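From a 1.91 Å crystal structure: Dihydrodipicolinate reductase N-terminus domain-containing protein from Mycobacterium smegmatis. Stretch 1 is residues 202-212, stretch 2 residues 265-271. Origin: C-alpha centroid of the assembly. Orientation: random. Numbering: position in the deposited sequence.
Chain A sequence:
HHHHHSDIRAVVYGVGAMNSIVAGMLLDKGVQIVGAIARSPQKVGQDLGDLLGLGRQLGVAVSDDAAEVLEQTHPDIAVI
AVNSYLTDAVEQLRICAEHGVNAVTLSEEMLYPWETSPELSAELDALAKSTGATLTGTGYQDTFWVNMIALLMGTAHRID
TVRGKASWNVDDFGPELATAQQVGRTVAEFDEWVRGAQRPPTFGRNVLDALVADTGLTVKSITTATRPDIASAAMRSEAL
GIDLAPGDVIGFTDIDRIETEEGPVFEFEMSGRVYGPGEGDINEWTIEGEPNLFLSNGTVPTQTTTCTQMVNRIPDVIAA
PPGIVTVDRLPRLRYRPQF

Stretch 1 (202-212) TFGRNVLDALV
Stretch 2 265-271: VFEFEMS

Helix 203-212 (phi/psi near -60/-40°, with i-to-i+4 bonds such as Leu-208 N to Gly-204 O, 3.0 Å) lies across strand 265-271 in a nearly antiparallel sense, N-to-C directions 151° apart and axes approaching to 8.7 Å. Thr-202 (chi1 p) caps the helix, its OG1 accepting from Arg-205 N at 3.2 Å; Arg-205, whose CA-to-CB bond points away from the strand, forms a salt bridge through NE to Asp-209 OD1 (2.8 Å), one turn on. No hydrogen bond crosses the interface, which is apolar and buries 427 Å².

The strand is extended (phi -110 to -142°, psi 120 to 137°), so its side chains alternate. Val-265 points away. Phe-266 (chi1 m, chi2 80°) points toward the helix, which continues beyond Val-212: Val-212 (t) CG2 sits over one ring face, 4.2 Å from the centroid, a CH-pi contact, while Leu-211 (m, t) CB lies 4.1 Å from Phe-266 CE2. Glu-267 points away. Leu-208 (m, t), its CA 6.7 Å from Phe-266 CA, spans this position, its CD2 3.9 Å from both Phe-266 CB and Phe-268 CB. Phe-268 (chi1 t, chi2 57°) brings its ring edge to the backbone of Gly-204, CD2 to CA 3.4 Å; the CA atoms of these residues are 6.2 Å apart, and an ideal CB on Gly-204 would clash with CD2. Beyond outward-pointing Glu-269, Met-270 (t, t, p) places SD 3.9 Å from Phe-203 (chi1 m) CB, obliquely to that ring. Ser-271 lies out of reach.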

# COMPACT_ATOMS: atom_id res chain seq x y z
N THR A 202 -3.61 -24.24 -2.33
CA THR A 202 -2.83 -23.52 -1.30
C THR A 202 -3.35 -22.08 -1.20
O THR A 202 -3.76 -21.49 -2.22
CB THR A 202 -1.32 -23.58 -1.59
OG1 THR A 202 -1.11 -22.94 -2.86
CG2 THR A 202 -0.82 -25.01 -1.59
N PHE A 203 -3.29 -21.51 0.00
CA PHE A 203 -3.63 -20.08 0.24
C PHE A 203 -2.83 -19.21 -0.72
O PHE A 203 -3.39 -18.25 -1.30
CB PHE A 203 -3.34 -19.69 1.68
CG PHE A 203 -4.17 -20.39 2.73
CD1 PHE A 203 -5.20 -21.28 2.40
CD2 PHE A 203 -3.97 -20.10 4.07
CE1 PHE A 203 -5.96 -21.88 3.38
CE2 PHE A 203 -4.74 -20.70 5.04
CZ PHE A 203 -5.73 -21.58 4.70
N GLY A 204 -1.56 -19.54 -0.89
CA GLY A 204 -0.62 -18.75 -1.70
C GLY A 204 -0.96 -18.76 -3.17
O GLY A 204 -0.69 -17.77 -3.85
N ARG A 205 -1.58 -19.84 -3.67
CA ARG A 205 -1.98 -19.91 -5.08
C ARG A 205 -3.01 -18.80 -5.36
O ARG A 205 -2.93 -18.10 -6.40
CB ARG A 205 -2.48 -21.32 -5.40
CG ARG A 205 -3.17 -21.43 -6.76
CD ARG A 205 -2.25 -21.10 -7.91
NE ARG A 205 -3.12 -20.83 -9.04
CZ ARG A 205 -3.68 -21.77 -9.78
NH1 ARG A 205 -3.41 -23.04 -9.55
NH2 ARG A 205 -4.47 -21.43 -10.79
N ASN A 206 -3.96 -18.62 -4.45
CA ASN A 206 -4.99 -17.58 -4.62
C ASN A 206 -4.30 -16.21 -4.54
O ASN A 206 -4.69 -15.31 -5.32
CB ASN A 206 -6.14 -17.80 -3.65
CG ASN A 206 -6.78 -19.15 -3.90
OD1 ASN A 206 -6.63 -20.05 -3.07
ND2 ASN A 206 -7.46 -19.28 -5.05
N VAL A 207 -3.30 -16.06 -3.66
CA VAL A 207 -2.55 -14.77 -3.56
C VAL A 207 -1.94 -14.44 -4.93
O VAL A 207 -2.13 -13.32 -5.41
CB VAL A 207 -1.48 -14.82 -2.45
CG1 VAL A 207 -0.54 -13.62 -2.52
CG2 VAL A 207 -2.14 -14.87 -1.08
N LEU A 208 -1.20 -15.37 -5.51
CA LEU A 208 -0.48 -15.13 -6.78
C LEU A 208 -1.47 -14.95 -7.94
O LEU A 208 -1.20 -14.12 -8.82
CB LEU A 208 0.52 -16.26 -7.02
CG LEU A 208 1.62 -16.39 -5.98
CD1 LEU A 208 2.68 -17.39 -6.40
CD2 LEU A 208 2.25 -15.03 -5.64
N ASP A 209 -2.61 -15.65 -7.94
CA ASP A 209 -3.63 -15.46 -9.01
C ASP A 209 -4.09 -14.01 -8.97
O ASP A 209 -4.24 -13.38 -10.02
CB ASP A 209 -4.83 -16.42 -8.87
CG ASP A 209 -4.53 -17.89 -9.19
OD1 ASP A 209 -3.48 -18.16 -9.80
OD2 ASP A 209 -5.36 -18.76 -8.81
N ALA A 210 -4.32 -13.46 -7.77
CA ALA A 210 -4.77 -12.06 -7.58
C ALA A 210 -3.70 -11.09 -8.11
O ALA A 210 -4.08 -10.13 -8.81
CB ALA A 210 -5.08 -11.78 -6.13
N LEU A 211 -2.42 -11.30 -7.76
CA LEU A 211 -1.33 -10.36 -8.16
C LEU A 211 -1.18 -10.39 -9.69
O LEU A 211 -1.11 -9.34 -10.30
CB LEU A 211 -0.04 -10.73 -7.44
CG LEU A 211 0.02 -10.36 -5.96
CD1 LEU A 211 1.31 -10.88 -5.36
CD2 LEU A 211 -0.10 -8.86 -5.76
N VAL A 212 -1.17 -11.58 -10.26
CA VAL A 212 -1.04 -11.79 -11.73
C VAL A 212 -2.20 -11.11 -12.45
O VAL A 212 -1.94 -10.34 -13.41
CB VAL A 212 -0.92 -13.28 -12.06
CG1 VAL A 212 -1.12 -13.58 -13.54
CG2 VAL A 212 0.42 -13.84 -11.57
N VAL A 265 8.09 -13.11 -12.75
CA VAL A 265 7.85 -14.37 -12.00
C VAL A 265 7.41 -13.99 -10.59
O VAL A 265 8.03 -13.08 -9.98
CB VAL A 265 9.13 -15.22 -11.98
CG1 VAL A 265 8.96 -16.45 -11.11
CG2 VAL A 265 9.58 -15.57 -13.40
N PHE A 266 6.40 -14.69 -10.08
CA PHE A 266 5.88 -14.51 -8.71
C PHE A 266 6.14 -15.77 -7.92
O PHE A 266 5.85 -16.89 -8.44
CB PHE A 266 4.39 -14.20 -8.76
CG PHE A 266 4.06 -12.94 -9.51
CD1 PHE A 266 4.01 -12.93 -10.89
CD2 PHE A 266 3.83 -11.76 -8.82
CE1 PHE A 266 3.73 -11.77 -11.57
CE2 PHE A 266 3.52 -10.60 -9.51
CZ PHE A 266 3.45 -10.61 -10.88
N GLU A 267 6.61 -15.62 -6.69
CA GLU A 267 6.90 -16.76 -5.79
C GLU A 267 6.50 -16.39 -4.37
O GLU A 267 6.82 -15.28 -3.92
CB GLU A 267 8.37 -17.18 -5.90
CG GLU A 267 8.64 -18.52 -5.26
CD GLU A 267 9.97 -19.17 -5.62
OE1 GLU A 267 10.07 -19.77 -6.71
OE2 GLU A 267 10.89 -19.06 -4.83
N PHE A 268 5.84 -17.31 -3.67
CA PHE A 268 5.33 -17.07 -2.30
C PHE A 268 5.48 -18.33 -1.46
O PHE A 268 4.90 -19.38 -1.79
CB PHE A 268 3.88 -16.55 -2.38
CG PHE A 268 3.25 -16.28 -1.05
CD1 PHE A 268 3.83 -15.40 -0.15
CD2 PHE A 268 2.02 -16.83 -0.73
CE1 PHE A 268 3.24 -15.14 1.08
CE2 PHE A 268 1.43 -16.58 0.50
CZ PHE A 268 2.03 -15.72 1.40
N GLU A 269 6.23 -18.22 -0.38
CA GLU A 269 6.42 -19.30 0.60
C GLU A 269 5.68 -18.91 1.88
O GLU A 269 5.91 -17.77 2.40
CB GLU A 269 7.90 -19.52 0.84
CG GLU A 269 8.20 -20.50 1.95
CD GLU A 269 9.68 -20.70 2.19
OE1 GLU A 269 10.39 -19.71 2.34
OE2 GLU A 269 10.13 -21.84 2.18
N MET A 270 4.82 -19.81 2.36
CA MET A 270 3.95 -19.55 3.52
C MET A 270 3.99 -20.74 4.46
O MET A 270 3.71 -21.87 4.03
CB MET A 270 2.51 -19.27 3.05
CG MET A 270 1.61 -18.80 4.16
SD MET A 270 -0.12 -19.21 3.76
CE MET A 270 -0.03 -20.95 4.15
N SER A 271 4.32 -20.49 5.71
CA SER A 271 4.25 -21.51 6.78
C SER A 271 3.13 -21.13 7.75
O SER A 271 3.10 -19.97 8.24
CB SER A 271 5.56 -21.67 7.48
OG SER A 271 5.40 -22.52 8.60